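PDB 4K2M: NTD biosynthesis operon protein NtdA from Bacillus subtilis subsp. subtilis, which catalyses the pyridoxal phosphate-dependent, reversible transfer of an amino group from glutamate to 3-dehydroglucose 6-phosphate, giving kanosamine 6-phosphate in antibiotic biosynthesis. Local coordinates for residues F421-E424 / E425-R428; I53-D56 / L57-Q61. All coordinates share one frame; numbering follows the deposited sequence.

Overall arrangement
Both contacts are local, so neither closes a long loop, and they come in series along the chain without nesting or crossing. From the N terminus, contact 2 comes first: residues 53-61 end the short helix 53-57 in the N-terminal domain. Contact 1, residues 421-428, starts helix 423-441 near the C terminus, within the aminotransferase family region. Although more than 350 residues separate them, their centres lie about 11 Å apart. Tyr60 OH approaches Asp427 OD2 and Gln61 N approaches Glu424 OE1, both probable hydrogen bonds, while Leu423 CD1 packs on Glu54 CG. The end of one helix thus rests on the beginning of another, with helix 312-329 touching both.

Contact 1. Residues F421-E424 / E425-R428; sequences FTLE and EQDR
Thr422, still extended, meets Glu425 and Gln426 where the backbone winds into helix 423-441, and its carbonyl O accepts the first turn's bond from Gln426 N at 3.0 Å. The side chains of Thr422 and Glu425 complete a capping box. Thr422, the N-cap, turns OG1 between its own backbone N and carbonyl carbon (chi1 63°), from where it accepts from Glu425 N at 3.2 Å. Glu425, three residues on, closes the box in the other direction: its carboxylate swings back to the residue before the helix, and OE1 receives Thr422 N at 3.0 Å and the Thr422 OG1 hydroxyl at 2.7 Å. The hydroxyl meets the anti lone pair of OE1, while the amide arrives on the same anti side but 26° out of the carboxylate plane. Threonine suits the cap because one short hydroxyl can serve as acceptor and donor together; glutamate suits the third helical position because it is long enough to reach back, and its negative charge probably favours the helix's N-terminal end. Arg76 forms a salt bridge with the same OE1, and Glu424 forms one with Arg64.

Beside the box lies the Phe421 ring. Its CE1 touches Glu425 CB and its CE2 touches Gln426 CB, both at 3.5 Å and both oblique to the ring. Phe421 and Gln426 occupy the N' and N4 positions, which form a hydrophobic staple when both are apolar; here the aliphatic base of the glutamine takes the second place. The ring and amide planes stand 83° apart. Farther out, Gln426 OE1 accepts from Arg325 and NE2 donates to the carbonyl O of Leu322.

Phe421 and Leu423 press on Leu322, so this helix start packs against helix 312-329.

Contact 2. Residues I53-D56 / L57-Q61; sequences IEHD and LFNYQ
Ile53 carries CG2 anti to its backbone N, and Phe58 sets its ring beside its own backbone N (chi1 -73°); with these torsions the two side chains lie alongside each other, pointing the same way, with Ile53 CG2 3.8 Å from Phe58 CE2. They belong to the C-terminal end of helix 53-57, where the coil widens into a pi-type turn and Asn59 leaves it in the left-handed conformation (phi 48°, psi 49°). Asparagine tolerates positive phi better than most residues with a side chain, which suits it to this place.

The widening is written in the backbone bonds. Ile53 O takes a regular helical bond from Leu57 N at 2.9 Å and a weak one from Phe58 N at 3.4 Å. His55 O receives a weak bond from Asn59 N, whereas Glu54 O is met by Tyr60 N at 3.0 Å, six residues on. This last bond ties the departing chain back to the helix end and satisfies a carbonyl of the final turn.

Phe58 also brings its ring edge against Ile53 O, which lies in the ring plane, 3.7 Å from CD2. Leu57 CD1 reaches Ile53 CG2 as well, so the one methyl CG2 meets two apolar neighbours, Leu57 and Phe58. Phe321 of helix 312-329 meets the Phe58 ring, and Lys318 adds a cation-pi contact; an aromatic residue fits this buried place because it offers both an apolar surface and a pi face. Tyr60 brings CD2 to 4.0 Å from Glu54 CB, resting obliquely on the aliphatic base of the glutamate.

A water lies at the edge of the His55 ring, in its plane and 3.0 Å from ND1, and donates a hydrogen bond to Tyr60 O at 2.7 Å.

Contact 1. Residues F421-E424 / E425-R428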
ATOM      1  N   PHE A 421      -1.100 -25.505  11.304  1.00 12.52           N
ATOM      2  CA  PHE A 421      -0.105 -26.568  11.344  1.00 16.19           C
ATOM      3  C   PHE A 421      -0.740 -27.769  12.049  1.00 13.39           C
ATOM      4  O   PHE A 421      -1.544 -27.596  12.971  1.00 14.10           O
ATOM      5  CB  PHE A 421       1.073 -26.057  12.150  1.00 13.69           C
ATOM      6  CG  PHE A 421       2.308 -26.919  12.087  1.00 11.83           C
ATOM      7  CD1 PHE A 421       2.802 -27.378  10.867  1.00 15.95           C
ATOM      8  CD2 PHE A 421       3.017 -27.193  13.252  1.00 12.89           C
ATOM      9  CE1 PHE A 421       3.981 -28.140  10.818  1.00 14.13           C
ATOM     10  CE2 PHE A 421       4.201 -27.943  13.214  1.00 13.21           C
ATOM     11  CZ  PHE A 421       4.675 -28.418  11.992  1.00 13.41           C
ATOM     12  N   THR A 422      -0.411 -28.987  11.628  1.00 12.92           N
ATOM     13  CA  THR A 422      -1.019 -30.156  12.268  1.00 13.79           C
ATOM     14  C   THR A 422      -0.083 -30.729  13.308  1.00 12.10           C
ATOM     15  O   THR A 422       1.137 -30.578  13.215  1.00 12.62           O
ATOM     16  CB  THR A 422      -1.419 -31.262  11.261  1.00 15.64           C
ATOM     17  OG1 THR A 422      -0.248 -31.771  10.612  1.00 14.88           O
ATOM     18  CG2 THR A 422      -2.380 -30.731  10.218  1.00 15.09           C
ATOM     19  N   LEU A 423      -0.645 -31.400  14.307  1.00 14.37           N
ATOM     20  CA  LEU A 423       0.190 -31.991  15.344  1.00 11.75           C
ATOM     21  C   LEU A 423       0.979 -33.174  14.801  1.00 10.55           C
ATOM     22  O   LEU A 423       2.091 -33.439  15.249  1.00 15.25           O
ATOM     23  CB  LEU A 423      -0.652 -32.422  16.533  1.00 14.34           C
ATOM     24  CG  LEU A 423      -1.465 -31.314  17.174  1.00 13.97           C
ATOM     25  CD1 LEU A 423      -2.203 -31.868  18.401  1.00 15.25           C
ATOM     26  CD2 LEU A 423      -0.578 -30.151  17.571  1.00 13.79           C
ATOM     27  N   GLU A 424       0.422 -33.877  13.822  1.00 13.37           N
ATOM     28  CA  GLU A 424       1.167 -34.973  13.209  1.00 15.05           C
ATOM     29  C   GLU A 424       2.390 -34.487  12.411  1.00 14.43           C
ATOM     30  O   GLU A 424       3.437 -35.138  12.407  1.00 14.57           O
ATOM     31  CB  GLU A 424       0.254 -35.881  12.367  1.00 16.37           C
ATOM     32  CG  GLU A 424      -0.436 -35.209  11.181  1.00 13.58           C
ATOM     33  CD  GLU A 424      -1.849 -34.719  11.512  1.00 12.81           C
ATOM     34  OE1 GLU A 424      -2.156 -34.515  12.708  1.00 16.05           O
ATOM     35  OE2 GLU A 424      -2.648 -34.531  10.568  1.00 16.37           O
ATOM     36  N   GLU A 425       2.283 -33.333  11.757  1.00 12.09           N
ATOM     37  CA  GLU A 425       3.479 -32.715  11.184  1.00 14.79           C
ATOM     38  C   GLU A 425       4.459 -32.320  12.282  1.00 12.92           C
ATOM     39  O   GLU A 425       5.673 -32.497  12.143  1.00 15.41           O
ATOM     40  CB  GLU A 425       3.115 -31.473  10.389  1.00 13.19           C
ATOM     41  CG  GLU A 425       2.461 -31.721   9.053  1.00 16.30           C
ATOM     42  CD  GLU A 425       1.872 -30.439   8.489  1.00 17.83           C
ATOM     43  OE1 GLU A 425       0.858 -29.944   9.036  1.00 16.39           O
ATOM     44  OE2 GLU A 425       2.429 -29.917   7.504  1.00 14.37           O
ATOM     45  N   GLN A 426       3.938 -31.742  13.365  1.00 13.03           N
ATOM     46  CA  GLN A 426       4.808 -31.345  14.461  1.00 14.26           C
ATOM     47  C   GLN A 426       5.535 -32.563  15.047  1.00 16.04           C
ATOM     48  O   GLN A 426       6.725 -32.470  15.369  1.00 13.71           O
ATOM     49  CB  GLN A 426       4.040 -30.592  15.550  1.00 14.17           C
ATOM     50  CG  GLN A 426       4.960 -29.997  16.599  1.00 13.38           C
ATOM     51  CD  GLN A 426       4.202 -29.313  17.710  1.00 15.40           C
ATOM     52  OE1 GLN A 426       3.225 -29.849  18.222  1.00 16.32           O
ATOM     53  NE2 GLN A 426       4.640 -28.116  18.080  1.00 13.95           N
ATOM     54  N   ASP A 427       4.834 -33.694  15.159  1.00 14.85           N
ATOM     55  CA  ASP A 427       5.472 -34.950  15.584  1.00 15.87           C
ATOM     56  C   ASP A 427       6.698 -35.258  14.734  1.00 17.59           C
ATOM     57  O   ASP A 427       7.752 -35.634  15.258  1.00 17.16           O
ATOM     58  CB  ASP A 427       4.499 -36.145  15.482  1.00 12.83           C
ATOM     59  CG  ASP A 427       3.360 -36.077  16.486  1.00 17.01           C
ATOM     60  OD1 ASP A 427       3.470 -35.318  17.477  1.00 19.36           O
ATOM     61  OD2 ASP A 427       2.359 -36.808  16.279  1.00 18.79           O
ATOM     62  N   ARG A 428       6.568 -35.111  13.420  1.00 15.17           N
ATOM     63  CA  ARG A 428       7.676 -35.432  12.536  1.00 15.26           C
ATOM     64  C   ARG A 428       8.840 -34.462  12.691  1.00 16.03           C
ATOM     65  O   ARG A 428      10.011 -34.868  12.666  1.00 18.34           O
ATOM     66  CB  ARG A 428       7.224 -35.491  11.071  1.00 15.66           C
ATOM     67  CG  ARG A 428       8.344 -35.987  10.144  1.00 21.61           C
ATOM     68  CD  ARG A 428       7.845 -36.403   8.776  1.00 36.19           C
ATOM     69  NE  ARG A 428       8.918 -36.956   7.944  1.00 23.80           N
ATOM     70  CZ  ARG A 428       9.266 -38.241   7.924  1.00 34.12           C
ATOM     71  NH1 ARG A 428       8.631 -39.118   8.691  1.00 28.57           N
ATOM     72  NH2 ARG A 428      10.249 -38.650   7.133  1.00 27.74           N
TER

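Contact 2. Residues I53-D56 / L57-Q61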
ATOM      1  N   ILE A  53      -8.284 -30.453  23.108  1.00 15.46           N
ATOM      2  CA  ILE A  53      -7.564 -29.565  22.191  1.00 16.92           C
ATOM      3  C   ILE A  53      -7.049 -30.312  20.981  1.00 14.73           C
ATOM      4  O   ILE A  53      -7.252 -29.858  19.845  1.00 14.31           O
ATOM      5  CB  ILE A  53      -6.416 -28.818  22.865  1.00 13.46           C
ATOM      6  CG1 ILE A  53      -6.972 -27.835  23.884  1.00 17.57           C
ATOM      7  CG2 ILE A  53      -5.580 -28.022  21.803  1.00 12.78           C
ATOM      8  CD1 ILE A  53      -5.941 -27.391  24.890  1.00 15.37           C
ATOM      9  N   GLU A  54      -6.386 -31.444  21.206  1.00 13.49           N
ATOM     10  CA  GLU A  54      -5.748 -32.151  20.093  1.00 16.33           C
ATOM     11  C   GLU A  54      -6.761 -32.552  19.032  1.00 17.79           C
ATOM     12  O   GLU A  54      -6.534 -32.367  17.844  1.00 16.75           O
ATOM     13  CB  GLU A  54      -4.910 -33.350  20.576  1.00 15.84           C
ATOM     14  CG  GLU A  54      -3.645 -32.959  21.372  1.00 17.46           C
ATOM     15  CD  GLU A  54      -3.861 -32.883  22.876  1.00 28.79           C
ATOM     16  OE1 GLU A  54      -5.025 -32.709  23.331  1.00 29.94           O
ATOM     17  OE2 GLU A  54      -2.847 -33.008  23.606  1.00 23.39           O
ATOM     18  N   HIS A  55      -7.907 -33.069  19.448  1.00 15.05           N
ATOM     19  CA  HIS A  55      -8.904 -33.463  18.470  1.00 15.11           C
ATOM     20  C   HIS A  55      -9.731 -32.292  17.931  1.00 15.52           C
ATOM     21  O   HIS A  55      -9.931 -32.163  16.709  1.00 18.94           O
ATOM     22  CB  HIS A  55      -9.851 -34.530  19.027  1.00 17.85           C
ATOM     23  CG  HIS A  55     -10.842 -34.998  18.013  1.00 20.82           C
ATOM     24  ND1 HIS A  55     -10.484 -35.782  16.934  1.00 24.37           N
ATOM     25  CD2 HIS A  55     -12.164 -34.740  17.870  1.00 23.73           C
ATOM     26  CE1 HIS A  55     -11.552 -36.013  16.191  1.00 30.99           C
ATOM     27  NE2 HIS A  55     -12.581 -35.384  16.732  1.00 24.07           N
ATOM     28  N   ASP A  56     -10.237 -31.448  18.829  1.00 17.00           N
ATOM     29  CA  ASP A  56     -11.240 -30.462  18.419  1.00 13.45           C
ATOM     30  C   ASP A  56     -10.639 -29.244  17.732  1.00 20.28           C
ATOM     31  O   ASP A  56     -11.246 -28.690  16.807  1.00 18.85           O
ATOM     32  CB  ASP A  56     -12.126 -30.045  19.601  1.00 15.57           C
ATOM     33  CG  ASP A  56     -12.977 -31.193  20.119  1.00 21.80           C
ATOM     34  OD1 ASP A  56     -13.589 -31.892  19.286  1.00 27.00           O
ATOM     35  OD2 ASP A  56     -13.023 -31.393  21.350  1.00 23.61           O
ATOM     36  N   LEU A  57      -9.445 -28.835  18.161  1.00 16.57           N
ATOM     37  CA  LEU A  57      -8.804 -27.681  17.527  1.00 14.19           C
ATOM     38  C   LEU A  57      -7.849 -28.070  16.407  1.00 17.98           C
ATOM     39  O   LEU A  57      -7.686 -27.321  15.451  1.00 17.63           O
ATOM     40  CB  LEU A  57      -8.067 -26.812  18.551  1.00 14.58           C
ATOM     41  CG  LEU A  57      -8.930 -26.263  19.683  1.00 20.11           C
ATOM     42  CD1 LEU A  57      -8.164 -25.204  20.472  1.00 14.61           C
ATOM     43  CD2 LEU A  57     -10.242 -25.701  19.134  1.00 19.93           C
ATOM     44  N   PHE A  58      -7.215 -29.237  16.525  1.00 12.64           N
ATOM     45  CA  PHE A  58      -6.168 -29.618  15.575  1.00 12.39           C
ATOM     46  C   PHE A  58      -6.515 -30.799  14.680  1.00 13.35           C
ATOM     47  O   PHE A  58      -5.783 -31.093  13.737  1.00 14.18           O
ATOM     48  CB  PHE A  58      -4.858 -29.910  16.313  1.00 13.69           C
ATOM     49  CG  PHE A  58      -4.176 -28.675  16.829  1.00 10.23           C
ATOM     50  CD1 PHE A  58      -3.259 -27.997  16.027  1.00 12.40           C
ATOM     51  CD2 PHE A  58      -4.443 -28.193  18.110  1.00 12.91           C
ATOM     52  CE1 PHE A  58      -2.630 -26.854  16.492  1.00 12.30           C
ATOM     53  CE2 PHE A  58      -3.813 -27.040  18.586  1.00 13.86           C
ATOM     54  CZ  PHE A  58      -2.904 -26.378  17.776  1.00 14.08           C
ATOM     55  N   ASN A  59      -7.625 -31.461  14.975  1.00 12.07           N
ATOM     56  CA  ASN A  59      -8.009 -32.686  14.258  1.00 11.26           C
ATOM     57  C   ASN A  59      -6.819 -33.656  14.151  1.00 12.56           C
ATOM     58  O   ASN A  59      -6.519 -34.172  13.068  1.00 16.82           O
ATOM     59  CB  ASN A  59      -8.558 -32.361  12.864  1.00 14.34           C
ATOM     60  CG  ASN A  59      -9.229 -33.562  12.205  1.00 20.33           C
ATOM     61  OD1 ASN A  59      -9.780 -34.420  12.885  1.00 19.18           O
ATOM     62  ND2 ASN A  59      -9.183 -33.619  10.876  1.00 18.18           N
ATOM     63  N   TYR A  60      -6.158 -33.893  15.284  1.00 12.21           N
ATOM     64  CA  TYR A  60      -4.938 -34.708  15.353  1.00 12.08           C
ATOM     65  C   TYR A  60      -5.166 -36.063  14.676  1.00 13.68           C
ATOM     66  O   TYR A  60      -6.102 -36.791  15.025  1.00 16.78           O
ATOM     67  CB  TYR A  60      -4.573 -34.945  16.827  1.00 15.70           C
ATOM     68  CG  TYR A  60      -3.192 -35.535  17.101  1.00 13.09           C
ATOM     69  CD1 TYR A  60      -2.208 -35.578  16.118  1.00 14.07           C
ATOM     70  CD2 TYR A  60      -2.891 -36.056  18.346  1.00 16.59           C
ATOM     71  CE1 TYR A  60      -0.950 -36.120  16.382  1.00 12.80           C
ATOM     72  CE2 TYR A  60      -1.641 -36.599  18.628  1.00 18.78           C
ATOM     73  CZ  TYR A  60      -0.671 -36.620  17.647  1.00 13.48           C
ATOM     74  OH  TYR A  60       0.576 -37.153  17.944  1.00 18.45           O
ATOM     75  N   GLN A  61      -4.335 -36.381  13.689  1.00 14.70           N
ATOM     76  CA  GLN A  61      -4.383 -37.696  13.046  1.00 17.26           C
ATOM     77  C   GLN A  61      -2.980 -38.261  13.145  1.00 16.61           C
ATOM     78  O   GLN A  61      -2.187 -38.098  12.228  1.00 18.31           O
ATOM     79  CB  GLN A  61      -4.727 -37.575  11.565  1.00 18.97           C
ATOM     80  CG  GLN A  61      -6.045 -36.930  11.196  1.00 22.62           C
ATOM     81  CD  GLN A  61      -6.238 -36.911   9.685  1.00 38.83           C
ATOM     82  OE1 GLN A  61      -6.327 -37.973   9.049  1.00 23.73           O
ATOM     83  NE2 GLN A  61      -6.253 -35.709   9.094  1.00 20.26           N
TER
HETATM   84  O   HOH W   1      -7.700 -36.758  17.179  1.00 21.10           O